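Local coordinates for geranyltranstransferase (Thermotoga neapolitana, PDB 4WK5), which probably acts as a magnesium-dependent prenyltransferase that joins isoprenoid diphosphates into longer prenyl chains, at residues 31-36 against 50-55; 63-68 against 77-82; 153-158 against 186-191; 89-94 against 128-133. All coordinates share one frame; numbering follows the deposited sequence.

Contact 1: 31-36 against 50-55; sequences RIEELV and YSVTAG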
loop_
_atom_site.group_PDB
_atom_site.type_symbol
_atom_site.label_atom_id
_atom_site.label_comp_id
_atom_site.label_asym_id
_atom_site.label_seq_id
_atom_site.Cartn_x
_atom_site.Cartn_y
_atom_site.Cartn_z
ATOM N N ARG A 31 11.454 -14.292 11.205
ATOM C CA ARG A 31 11.414 -13.790 9.845
ATOM C C ARG A 31 10.943 -12.335 9.800
ATOM O O ARG A 31 11.499 -11.525 9.055
ATOM C CB ARG A 31 10.511 -14.658 8.965
ATOM C CG ARG A 31 10.371 -14.105 7.553
ATOM C CD ARG A 31 11.698 -14.124 6.787
ATOM N NE ARG A 31 12.071 -15.481 6.409
ATOM C CZ ARG A 31 11.634 -16.095 5.313
ATOM N NH1 ARG A 31 10.803 -15.472 4.488
ATOM N NH2 ARG A 31 12.021 -17.335 5.049
ATOM N N ILE A 32 9.935 -11.986 10.597
ATOM C CA ILE A 32 9.403 -10.634 10.478
ATOM C C ILE A 32 10.429 -9.607 11.009
ATOM O O ILE A 32 10.526 -8.503 10.470
ATOM C CB ILE A 32 8.006 -10.487 11.168
ATOM C CG1 ILE A 32 7.262 -9.274 10.595
ATOM C CG2 ILE A 32 8.101 -10.455 12.692
ATOM C CD1 ILE A 32 5.818 -9.138 11.082
ATOM N N GLU A 33 11.215 -9.965 12.023
ATOM C CA GLU A 33 12.217 -9.018 12.507
ATOM C C GLU A 33 13.357 -8.840 11.507
ATOM O O GLU A 33 13.961 -7.768 11.433
ATOM C CB GLU A 33 12.773 -9.449 13.858
ATOM C CG GLU A 33 11.794 -9.280 15.016
ATOM C CD GLU A 33 11.335 -7.834 15.255
ATOM O OE1 GLU A 33 11.884 -6.894 14.651
ATOM O OE2 GLU A 33 10.438 -7.639 16.095
ATOM N N GLU A 34 13.652 -9.885 10.742
ATOM C CA GLU A 34 14.651 -9.774 9.679
ATOM C C GLU A 34 14.219 -8.743 8.639
ATOM O O GLU A 34 15.037 -7.932 8.167
ATOM C CB GLU A 34 14.893 -11.126 9.000
ATOM C CG GLU A 34 15.711 -12.089 9.814
ATOM C CD GLU A 34 15.832 -13.453 9.159
ATOM O OE1 GLU A 34 15.090 -13.725 8.189
ATOM O OE2 GLU A 34 16.683 -14.248 9.612
ATOM N N LEU A 35 12.934 -8.763 8.297
ATOM C CA LEU A 35 12.418 -7.890 7.239
ATOM C C LEU A 35 12.331 -6.428 7.659
ATOM O O LEU A 35 12.457 -5.533 6.815
ATOM C CB LEU A 35 11.032 -8.366 6.774
ATOM C CG LEU A 35 11.038 -9.708 6.044
ATOM C CD1 LEU A 35 9.612 -10.153 5.787
ATOM C CD2 LEU A 35 11.799 -9.592 4.740
ATOM N N VAL A 36 12.107 -6.163 8.942
ATOM C CA VAL A 36 11.971 -4.767 9.376
ATOM C C VAL A 36 13.218 -4.191 10.082
ATOM O O VAL A 36 13.198 -3.040 10.551
ATOM C CB VAL A 36 10.731 -4.576 10.296
ATOM C CG1 VAL A 36 9.445 -4.883 9.524
ATOM C CG2 VAL A 36 10.819 -5.429 11.583
ATOM N N TYR A 50 9.638 -0.935 15.439
ATOM C CA TYR A 50 8.977 -0.737 16.725
ATOM C C TYR A 50 7.584 -1.340 16.726
ATOM O O TYR A 50 7.218 -2.085 17.645
ATOM C CB TYR A 50 8.905 0.751 17.064
ATOM C CG TYR A 50 8.133 1.069 18.322
ATOM C CD1 TYR A 50 8.727 0.969 19.573
ATOM C CD2 TYR A 50 6.808 1.510 18.258
ATOM C CE1 TYR A 50 8.024 1.268 20.730
ATOM C CE2 TYR A 50 6.088 1.814 19.424
ATOM C CZ TYR A 50 6.708 1.690 20.649
ATOM O OH TYR A 50 6.018 1.993 21.806
ATOM N N SER A 51 6.795 -1.016 15.705
ATOM C CA SER A 51 5.421 -1.492 15.679
ATOM C C SER A 51 5.335 -3.007 15.545
ATOM O O SER A 51 4.421 -3.629 16.087
ATOM C CB SER A 51 4.658 -0.802 14.560
ATOM O OG SER A 51 4.394 0.536 14.954
ATOM N N VAL A 52 6.293 -3.609 14.858
ATOM C CA VAL A 52 6.373 -5.065 14.809
ATOM C C VAL A 52 6.790 -5.671 16.160
ATOM O O VAL A 52 6.204 -6.666 16.624
ATOM C CB VAL A 52 7.347 -5.517 13.700
ATOM C CG1 VAL A 52 7.686 -7.005 13.838
ATOM C CG2 VAL A 52 6.724 -5.229 12.340
ATOM N N THR A 53 7.791 -5.069 16.800
ATOM C CA THR A 53 8.362 -5.638 18.025
ATOM C C THR A 53 7.397 -5.479 19.195
ATOM O O THR A 53 7.407 -6.283 20.135
ATOM C CB THR A 53 9.703 -4.979 18.369
ATOM O OG1 THR A 53 10.569 -5.040 17.228
ATOM C CG2 THR A 53 10.353 -5.685 19.547
ATOM N N ALA A 54 6.551 -4.455 19.136
ATOM C CA ALA A 54 5.562 -4.233 20.202
ATOM C C ALA A 54 4.609 -5.427 20.301
ATOM O O ALA A 54 3.940 -5.638 21.321
ATOM C CB ALA A 54 4.791 -2.924 19.963
ATOM N N GLY A 55 4.559 -6.209 19.230
ATOM C CA GLY A 55 4.119 -7.583 19.332
ATOM C C GLY A 55 2.678 -7.773 18.951
ATOM O O GLY A 55 2.049 -6.882 18.397
#
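Ile32, Glu33 and Val36 of helix 23-36 meet Val52 and Thr53 of helix 43-53, a helix-helix contact near the start of the mainly helical isoprenoid synthase fold. Its tight part is aliphatic and centres on Val52. The two methyls of this valine part company: CG1, anti to the backbone N (chi1 167°), meets Ile32, and CG2 turns to Val36. Ile32 and Val52 come tip to tip, with Ile32 CG2 3.7 Å from Val52 CG1. A turn further along, Val36 approaches head-on in the same way, its CG1 3.9 Å from Val52 CG2. Leu129 of helix 119-138 packs on both Val36 and Val52, closing the inner side, while Val83 of helix 75-96 lies against Ile32.

The outer side is looser and polar. Glu33 is partly exposed and has two conformers; in the one described its chain bends at chi2 (-61°) and runs past Val52 toward Thr53, an exposed residue that it crosses at about a right angle. The carboxylate also skirts the valine, Glu33 OE2 lying 3.6 Å from Val52 CG1. The hydroxyl of Thr53 has a choice of acceptors, since the carbonyl O of Gln49 is within reach of the same proton; its approach to the glutamate is Thr53 OG1 to Glu33 OE2, 2.8 Å.

Contact 2: 63-68 against 77-82; sequences LVLTVG and RLVDVA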
loop_
_atom_site.group_PDB
_atom_site.type_symbol
_atom_site.label_atom_id
_atom_site.label_comp_id
_atom_site.label_asym_id
_atom_site.label_seq_id
_atom_site.Cartn_x
_atom_site.Cartn_y
_atom_site.Cartn_z
ATOM N N LEU A 63 -2.290 -18.939 11.533
ATOM C CA LEU A 63 -3.324 -19.623 10.762
ATOM C C LEU A 63 -2.823 -20.007 9.367
ATOM O O LEU A 63 -3.071 -21.122 8.902
ATOM C CB LEU A 63 -4.577 -18.747 10.668
ATOM C CG LEU A 63 -5.827 -19.269 9.984
ATOM C CD1 LEU A 63 -6.371 -20.488 10.751
ATOM C CD2 LEU A 63 -6.855 -18.136 9.942
ATOM N N VAL A 64 -2.102 -19.104 8.707
ATOM C CA VAL A 64 -1.502 -19.438 7.417
ATOM C C VAL A 64 -0.592 -20.673 7.548
ATOM O O VAL A 64 -0.668 -21.603 6.735
ATOM C CB VAL A 64 -0.704 -18.261 6.846
ATOM C CG1 VAL A 64 0.048 -18.688 5.586
ATOM C CG2 VAL A 64 -1.646 -17.079 6.567
ATOM N N LEU A 65 0.246 -20.697 8.582
ATOM C CA LEU A 65 1.146 -21.829 8.770
ATOM C C LEU A 65 0.414 -23.123 9.107
ATOM O O LEU A 65 0.809 -24.190 8.639
ATOM C CB LEU A 65 2.180 -21.526 9.862
ATOM C CG LEU A 65 3.180 -20.419 9.526
ATOM C CD1 LEU A 65 4.284 -20.373 10.579
ATOM C CD2 LEU A 65 3.769 -20.631 8.146
ATOM N N THR A 66 -0.640 -23.050 9.916
ATOM C CA THR A 66 -1.315 -24.286 10.305
ATOM C C THR A 66 -2.142 -24.847 9.152
ATOM O O THR A 66 -2.147 -26.057 8.929
ATOM C CB THR A 66 -2.211 -24.103 11.552
ATOM O OG1 THR A 66 -3.380 -23.341 11.209
ATOM C CG2 THR A 66 -1.410 -23.418 12.681
ATOM N N VAL A 67 -2.826 -23.976 8.410
ATOM C CA VAL A 67 -3.610 -24.432 7.267
ATOM C C VAL A 67 -2.668 -25.016 6.214
ATOM O O VAL A 67 -2.915 -26.091 5.651
ATOM C CB VAL A 67 -4.441 -23.293 6.643
ATOM C CG1 VAL A 67 -5.065 -23.743 5.330
ATOM C CG2 VAL A 67 -5.528 -22.827 7.621
ATOM N N GLY A 68 -1.577 -24.303 5.949
ATOM C CA GLY A 68 -0.597 -24.780 4.991
ATOM C C GLY A 68 0.023 -26.106 5.382
ATOM O O GLY A 68 0.235 -26.977 4.533
ATOM N N ARG A 77 7.536 -20.792 1.096
ATOM C CA ARG A 77 6.545 -19.923 0.473
ATOM C C ARG A 77 5.425 -19.603 1.459
ATOM O O ARG A 77 4.840 -18.522 1.422
ATOM C CB ARG A 77 5.969 -20.568 -0.792
ATOM C CG ARG A 77 6.937 -20.619 -1.967
ATOM C CD ARG A 77 6.214 -20.992 -3.253
ATOM N NE ARG A 77 6.709 -20.234 -4.400
ATOM C CZ ARG A 77 7.383 -20.764 -5.417
ATOM N NH1 ARG A 77 7.790 -19.992 -6.416
ATOM N NH2 ARG A 77 7.645 -22.062 -5.438
ATOM N N LEU A 78 5.136 -20.552 2.340
ATOM C CA LEU A 78 4.107 -20.367 3.357
ATOM C C LEU A 78 4.546 -19.269 4.338
ATOM O O LEU A 78 3.753 -18.398 4.718
ATOM C CB LEU A 78 3.847 -21.684 4.091
ATOM C CG LEU A 78 2.509 -22.005 4.747
ATOM C CD1 LEU A 78 1.366 -21.966 3.743
ATOM C CD2 LEU A 78 2.602 -23.376 5.408
ATOM N N VAL A 79 5.812 -19.315 4.745
ATOM C CA VAL A 79 6.343 -18.321 5.684
ATOM C C VAL A 79 6.249 -16.916 5.094
ATOM O O VAL A 79 5.854 -15.975 5.786
ATOM C CB VAL A 79 7.804 -18.636 6.070
ATOM C CG1 VAL A 79 8.445 -17.450 6.792
ATOM C CG2 VAL A 79 7.863 -19.902 6.922
ATOM N N ASP A 80 6.584 -16.786 3.810
ATOM C CA ASP A 80 6.468 -15.511 3.098
ATOM C C ASP A 80 5.064 -14.921 3.159
ATOM O O ASP A 80 4.903 -13.728 3.455
ATOM C CB ASP A 80 6.877 -15.667 1.631
ATOM C CG ASP A 80 8.366 -15.866 1.458
ATOM O OD1 ASP A 80 9.129 -15.499 2.374
ATOM O OD2 ASP A 80 8.764 -16.389 0.395
ATOM N N VAL A 81 4.061 -15.757 2.884
ATOM C CA VAL A 81 2.664 -15.351 2.932
ATOM C C VAL A 81 2.281 -14.978 4.358
ATOM O O VAL A 81 1.642 -13.945 4.577
ATOM C CB VAL A 81 1.713 -16.472 2.414
ATOM C CG1 VAL A 81 0.253 -16.080 2.575
ATOM C CG2 VAL A 81 2.022 -16.780 0.952
ATOM N N ALA A 82 2.663 -15.819 5.324
ATOM C CA ALA A 82 2.296 -15.551 6.706
ATOM C C ALA A 82 2.853 -14.213 7.184
ATOM O O ALA A 82 2.131 -13.426 7.780
ATOM C CB ALA A 82 2.763 -16.686 7.630
#
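Leu78 is the main bump of this contact, and the hollow that takes it lies on helix 59-70 between Val64, Leu65 and Gly68. Segments 63-68 and 77-82 run roughly antiparallel, their axes 151° apart and 8.9 Å at closest approach. A chi1 of -153°, some way from fully anti, points the fork of Leu78 into the groove. Leu78 CD2 settles on the bare backbone of Gly68, 3.5 Å from Gly68 CA, where the lack of a side chain makes the room. Leu78 CD1 lies over the backbone of the preceding turn, 3.6 Å from Val64 O. Leu65 reaches round the flank, Leu65 CD2 lying 3.9 Å from the branch point, Leu78 CG.

The second fit is made by small Ala82, which lets Val64 come close, the two CB atoms standing 3.9 Å apart, while Val64 CG1 also touches Val81 CG1. Leu65 CD2 spans the two fits, because it reaches Ala82 CB as well. Helix 23-36 backs Leu65 through Ile28, and helix 175-201 meets Val81 through Ala196.

All seven touching residues are buried and no hydrogen bond joins the segments, which implies that dispersion, the burial of apolar surface and complementary shape hold this hairpin of helices together.

Contact 3: 153-158 against 186-191; sequences AYKLLL and TGALFA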
loop_
_atom_site.group_PDB
_atom_site.type_symbol
_atom_site.label_atom_id
_atom_site.label_comp_id
_atom_site.label_asym_id
_atom_site.label_seq_id
_atom_site.Cartn_x
_atom_site.Cartn_y
_atom_site.Cartn_z
ATOM N N ALA A 153 -6.576 -6.492 0.219
ATOM C CA ALA A 153 -6.113 -5.239 0.794
ATOM C C ALA A 153 -7.130 -4.130 0.590
ATOM O O ALA A 153 -7.430 -3.367 1.501
ATOM C CB ALA A 153 -4.761 -4.836 0.162
ATOM N N TYR A 154 -7.647 -4.028 -0.634
ATOM C CA TYR A 154 -8.606 -2.978 -0.919
ATOM C C TYR A 154 -9.913 -3.191 -0.141
ATOM O O TYR A 154 -10.482 -2.234 0.370
ATOM C CB TYR A 154 -8.875 -2.895 -2.417
ATOM C CG TYR A 154 -9.677 -1.673 -2.777
ATOM C CD1 TYR A 154 -9.146 -0.393 -2.596
ATOM C CD2 TYR A 154 -10.973 -1.787 -3.261
ATOM C CE1 TYR A 154 -9.887 0.746 -2.911
ATOM C CE2 TYR A 154 -11.714 -0.657 -3.586
ATOM C CZ TYR A 154 -11.165 0.601 -3.402
ATOM O OH TYR A 154 -11.903 1.722 -3.727
ATOM N N LYS A 155 -10.382 -4.434 -0.058
ATOM C CA LYS A 155 -11.550 -4.746 0.781
ATOM C C LYS A 155 -11.354 -4.339 2.244
ATOM O O LYS A 155 -12.244 -3.756 2.875
ATOM C CB LYS A 155 -11.875 -6.243 0.707
ATOM C CG LYS A 155 -12.735 -6.614 -0.488
ATOM C CD LYS A 155 -13.300 -8.029 -0.339
ATOM C CE LYS A 155 -14.142 -8.421 -1.547
ATOM N NZ LYS A 155 -14.465 -9.877 -1.561
ATOM N N LEU A 156 -10.181 -4.640 2.788
ATOM C CA LEU A 156 -9.871 -4.275 4.162
ATOM C C LEU A 156 -9.923 -2.754 4.371
ATOM O O LEU A 156 -10.452 -2.273 5.384
ATOM C CB LEU A 156 -8.492 -4.850 4.541
ATOM C CG LEU A 156 -8.495 -6.387 4.662
ATOM C CD1 LEU A 156 -7.066 -6.939 4.603
ATOM C CD2 LEU A 156 -9.207 -6.874 5.943
ATOM N N LEU A 157 -9.443 -2.004 3.379
ATOM C CA LEU A 157 -9.452 -0.548 3.456
ATOM C C LEU A 157 -10.904 -0.046 3.431
ATOM O O LEU A 157 -11.269 0.827 4.213
ATOM C CB LEU A 157 -8.643 0.041 2.309
ATOM C CG LEU A 157 -8.437 1.571 2.238
ATOM C CD1 LEU A 157 -9.622 2.285 1.575
ATOM C CD2 LEU A 157 -8.146 2.146 3.602
ATOM N N LEU A 158 -11.720 -0.602 2.530
ATOM C CA LEU A 158 -13.126 -0.199 2.460
ATOM C C LEU A 158 -13.816 -0.513 3.780
ATOM O O LEU A 158 -14.639 0.266 4.255
ATOM C CB LEU A 158 -13.855 -0.893 1.306
ATOM C CG LEU A 158 -13.415 -0.496 -0.108
ATOM C CD1 LEU A 158 -14.127 -1.384 -1.112
ATOM C CD2 LEU A 158 -13.722 0.971 -0.383
ATOM N N THR A 186 -12.432 -7.212 8.757
ATOM C CA THR A 186 -11.774 -8.291 9.486
ATOM C C THR A 186 -11.868 -9.626 8.739
ATOM O O THR A 186 -10.883 -10.370 8.632
ATOM C CB THR A 186 -12.392 -8.454 10.892
ATOM O OG1 THR A 186 -12.306 -7.196 11.574
ATOM C CG2 THR A 186 -11.652 -9.528 11.698
ATOM N N GLY A 187 -13.047 -9.918 8.206
ATOM C CA GLY A 187 -13.268 -11.159 7.479
ATOM C C GLY A 187 -12.336 -11.366 6.295
ATOM O O GLY A 187 -11.820 -12.471 6.089
ATOM N N ALA A 188 -12.114 -10.311 5.515
ATOM C CA ALA A 188 -11.376 -10.475 4.262
ATOM C C ALA A 188 -9.947 -10.983 4.505
ATOM O O ALA A 188 -9.454 -11.835 3.753
ATOM C CB ALA A 188 -11.357 -9.149 3.463
ATOM N N LEU A 189 -9.281 -10.492 5.549
ATOM C CA LEU A 189 -7.898 -10.905 5.760
ATOM C C LEU A 189 -7.852 -12.338 6.296
ATOM O O LEU A 189 -6.948 -13.102 5.951
ATOM C CB LEU A 189 -7.155 -9.958 6.709
ATOM C CG LEU A 189 -5.637 -10.168 6.838
ATOM C CD1 LEU A 189 -4.948 -10.189 5.474
ATOM C CD2 LEU A 189 -5.063 -9.025 7.690
ATOM N N PHE A 190 -8.821 -12.718 7.124
ATOM C CA PHE A 190 -8.868 -14.118 7.566
ATOM C C PHE A 190 -9.215 -15.041 6.407
ATOM O O PHE A 190 -8.697 -16.145 6.320
ATOM C CB PHE A 190 -9.859 -14.300 8.721
ATOM C CG PHE A 190 -9.288 -13.917 10.068
ATOM C CD1 PHE A 190 -8.352 -14.734 10.699
ATOM C CD2 PHE A 190 -9.683 -12.744 10.696
ATOM C CE1 PHE A 190 -7.818 -14.377 11.941
ATOM C CE2 PHE A 190 -9.163 -12.380 11.924
ATOM C CZ PHE A 190 -8.228 -13.202 12.557
ATOM N N ALA A 191 -10.080 -14.595 5.499
ATOM C CA ALA A 191 -10.398 -15.419 4.338
ATOM C C ALA A 191 -9.130 -15.673 3.517
ATOM O O ALA A 191 -8.917 -16.773 2.979
ATOM C CB ALA A 191 -11.468 -14.748 3.485
#
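In the helical bundle that surrounds the active-site cavity of prenyl synthases, helices 143-166 and 175-201 pack antiparallel here through Leu156 on one side and Ala188 and Leu189 on the other. The segment axes are 160° apart in direction and come within 8.4 Å. Leu156 does most of the touching. Its CG sits anti to the carbonyl carbon (chi1 -69°), which swings the forked end across to the other helix. Both methyls come down on the start of Leu189 from one side: Leu156 CD1 is 3.7 Å from Leu189 CB, and Leu156 CD2 rests on the backbone, 3.6 Å from Leu189 N. The two leucines cross at about a right angle, so contact falls at the base of Leu189 more than at its end. Ala188 fills the other flank, Ala188 CB lying 4.0 Å from Leu156 CD2 and equally far from CB of Lys155, an exposed residue at the margin.

Helix 175-201 is irregular at Thr186 (phi -125°), and the bond from Phe190 N to Thr186 O is weak, 3.5 Å. Phe88 of helix 75-96 packs on Leu156, and on the far flank of helix 143-166 Leu157 meets Gly128 of the second subunit.

The Thr186 hydroxyl bonds to Gln220; in relatives the threonine and glutamine at these places line the active-site cavity. The chemistry thus implies a helix with two roles, receiving leucine methyls on its Ala188-Leu189 face while its polar threonine is paired elsewhere.

Contact 4: 89-94 against 128-133; sequences HTASLV and GLFFLA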
loop_
_atom_site.group_PDB
_atom_site.type_symbol
_atom_site.label_atom_id
_atom_site.label_comp_id
_atom_site.label_asym_id
_atom_site.label_seq_id
_atom_site.Cartn_x
_atom_site.Cartn_y
_atom_site.Cartn_z
ATOM N N HIS A 89 -1.313 -6.462 8.532
ATOM C CA HIS A 89 -2.120 -6.256 9.728
ATOM C C HIS A 89 -1.481 -5.184 10.624
ATOM O O HIS A 89 -2.174 -4.287 11.124
ATOM C CB HIS A 89 -2.294 -7.578 10.483
ATOM C CG HIS A 89 -2.954 -7.426 11.822
ATOM N ND1 HIS A 89 -4.234 -6.948 11.971
ATOM C CD2 HIS A 89 -2.494 -7.664 13.072
ATOM C CE1 HIS A 89 -4.542 -6.906 13.254
ATOM N NE2 HIS A 89 -3.499 -7.332 13.945
ATOM N N THR A 90 -0.159 -5.267 10.804
ATOM C CA THR A 90 0.555 -4.287 11.629
ATOM C C THR A 90 0.383 -2.875 11.081
ATOM O O THR A 90 0.074 -1.940 11.824
ATOM C CB THR A 90 2.055 -4.645 11.722
ATOM O OG1 THR A 90 2.181 -5.956 12.313
ATOM C CG2 THR A 90 2.804 -3.619 12.575
ATOM N N ALA A 91 0.565 -2.737 9.768
ATOM C CA ALA A 91 0.407 -1.458 9.086
ATOM C C ALA A 91 -0.987 -0.874 9.290
ATOM O O ALA A 91 -1.146 0.325 9.541
ATOM C CB ALA A 91 0.692 -1.631 7.585
ATOM N N SER A 92 -2.003 -1.730 9.195
ATOM C CA SER A 92 -3.378 -1.280 9.367
ATOM C C SER A 92 -3.600 -0.714 10.776
ATOM O O SER A 92 -4.298 0.288 10.938
ATOM C CB SER A 92 -4.377 -2.413 9.069
ATOM O OG SER A 92 -4.335 -3.464 10.023
ATOM N N LEU A 93 -2.982 -1.336 11.778
ATOM C CA LEU A 93 -3.078 -0.857 13.159
ATOM C C LEU A 93 -2.346 0.466 13.354
ATOM O O LEU A 93 -2.827 1.342 14.069
ATOM C CB LEU A 93 -2.511 -1.898 14.128
ATOM C CG LEU A 93 -3.243 -3.241 14.169
ATOM C CD1 LEU A 93 -2.541 -4.159 15.165
ATOM C CD2 LEU A 93 -4.699 -3.016 14.537
ATOM N N VAL A 94 -1.187 0.620 12.715
ATOM C CA VAL A 94 -0.451 1.884 12.770
ATOM C C VAL A 94 -1.310 3.054 12.274
ATOM O O VAL A 94 -1.410 4.088 12.931
ATOM C CB VAL A 94 0.847 1.805 11.954
ATOM C CG1 VAL A 94 1.496 3.180 11.863
ATOM C CG2 VAL A 94 1.817 0.798 12.608
ATOM N N GLY A 128 5.196 2.086 4.678
ATOM C CA GLY A 128 6.330 1.208 4.436
ATOM C C GLY A 128 5.992 -0.240 4.742
ATOM O O GLY A 128 6.372 -1.145 3.987
ATOM N N LEU A 129 5.270 -0.450 5.844
ATOM C CA LEU A 129 4.861 -1.810 6.237
ATOM C C LEU A 129 3.909 -2.424 5.200
ATOM O O LEU A 129 4.037 -3.612 4.864
ATOM C CB LEU A 129 4.207 -1.806 7.622
ATOM C CG LEU A 129 5.208 -1.642 8.777
ATOM C CD1 LEU A 129 4.496 -1.215 10.044
ATOM C CD2 LEU A 129 5.994 -2.926 9.010
ATOM N N PHE A 130 2.990 -1.615 4.671
ATOM C CA PHE A 130 2.115 -2.092 3.587
ATOM C C PHE A 130 2.952 -2.543 2.396
ATOM O O PHE A 130 2.733 -3.613 1.817
ATOM C CB PHE A 130 1.126 -1.002 3.118
ATOM C CG PHE A 130 -0.056 -0.780 4.043
ATOM C CD1 PHE A 130 -0.846 -1.840 4.474
ATOM C CD2 PHE A 130 -0.409 0.517 4.431
ATOM C CE1 PHE A 130 -1.955 -1.620 5.321
ATOM C CE2 PHE A 130 -1.509 0.738 5.264
ATOM C CZ PHE A 130 -2.279 -0.335 5.709
ATOM N N PHE A 131 3.921 -1.725 2.019
ATOM C CA PHE A 131 4.682 -2.016 0.802
ATOM C C PHE A 131 5.596 -3.223 1.020
ATOM O O PHE A 131 5.810 -4.011 0.103
ATOM C CB PHE A 131 5.482 -0.778 0.349
ATOM C CG PHE A 131 4.613 0.431 0.057
ATOM C CD1 PHE A 131 3.272 0.285 -0.258
ATOM C CD2 PHE A 131 5.149 1.709 0.124
ATOM C CE1 PHE A 131 2.468 1.391 -0.506
ATOM C CE2 PHE A 131 4.355 2.824 -0.122
ATOM C CZ PHE A 131 3.014 2.668 -0.430
ATOM N N LEU A 132 6.113 -3.378 2.233
ATOM C CA LEU A 132 6.898 -4.574 2.570
ATOM C C LEU A 132 6.031 -5.831 2.448
ATOM O O LEU A 132 6.498 -6.875 1.976
ATOM C CB LEU A 132 7.462 -4.463 3.984
ATOM C CG LEU A 132 8.735 -3.634 4.152
ATOM C CD1 LEU A 132 9.113 -3.621 5.627
ATOM C CD2 LEU A 132 9.873 -4.211 3.325
ATOM N N ALA A 133 4.773 -5.724 2.872
ATOM C CA ALA A 133 3.826 -6.840 2.761
ATOM C C ALA A 133 3.641 -7.243 1.299
ATOM O O ALA A 133 3.755 -8.415 0.953
ATOM C CB ALA A 133 2.471 -6.480 3.392
#
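Phe130 carries its CG anti to the carbonyl carbon and beside the backbone N (chi1 -77°), and this turn brings the ring back across to Ala91 on the facing helix. Leu129 adopts nearly the same first torsion, which sends its CD1 off toward Thr90 and Val94. Ala91 therefore sits between the two: its methyl is held between the phenyl face and the base of Leu129. The methyl stands over the centre of the ring, a CH-pi contact with Ala91 CB 3.5 Å from the Phe130 centroid and only 13° off the ring normal. The same CB lies 3.5 Å from Leu129 CB, a close fit that a residue as small as alanine permits. Backbones are correspondingly near, the CA atoms of Ala91 and Leu129 being 5.3 Å apart.

Further along the ring, Ser92 N approaches Phe130 CZ obliquely at 3.8 Å. In the conformer described, Ser92 OG donates to His89 O at 2.6 Å, reaching it from the same face of the carbonyl plane as Leu93 N. The end of Leu129 crosses Thr90, CD1 to CG2 3.9 Å, and extends more distantly to CG2 of Val94. The hydroxyl of Thr90 bonds to Glu86 O of its own helix.

Segments 89-94 and 128-133 run antiparallel (163°) on helices 75-96 and 119-138. His95 and Phe88 add further aromatic neighbours to Phe130, and Phe131 of the second subunit meets its ring edge-to-face, extending the cluster into the dimer interface. Helix 43-53 adds Met48 against Leu129 and Ser51 against Thr90.

The four contacts form one connected helical core. Contacts 1 and 4 are close, their centres 11 Å apart, and Ser51 OG touches Val94 CG2 at 3.5 Å. Contact 1 meets contact 2 through a salt bridge, Arg31 NH1 to Asp80 OD1 at 2.7 Å. Contacts 2 and 4 share helix 75-96 without touching. Contact 3 joins both, through Leu63 CD2 to Phe190 CD1 (3.8 Å) and Leu189 CD2 to His89 CB (4.2 Å). Contacts 3 and 4 also border the second subunit. In this family the first aspartate-rich, magnesium-binding motif lies at the C-terminal end of the helix corresponding to 75-96; segment 89-94 leads directly into it, and Thr186 of contact 3 probably belongs to the active-site side of helix 175-201.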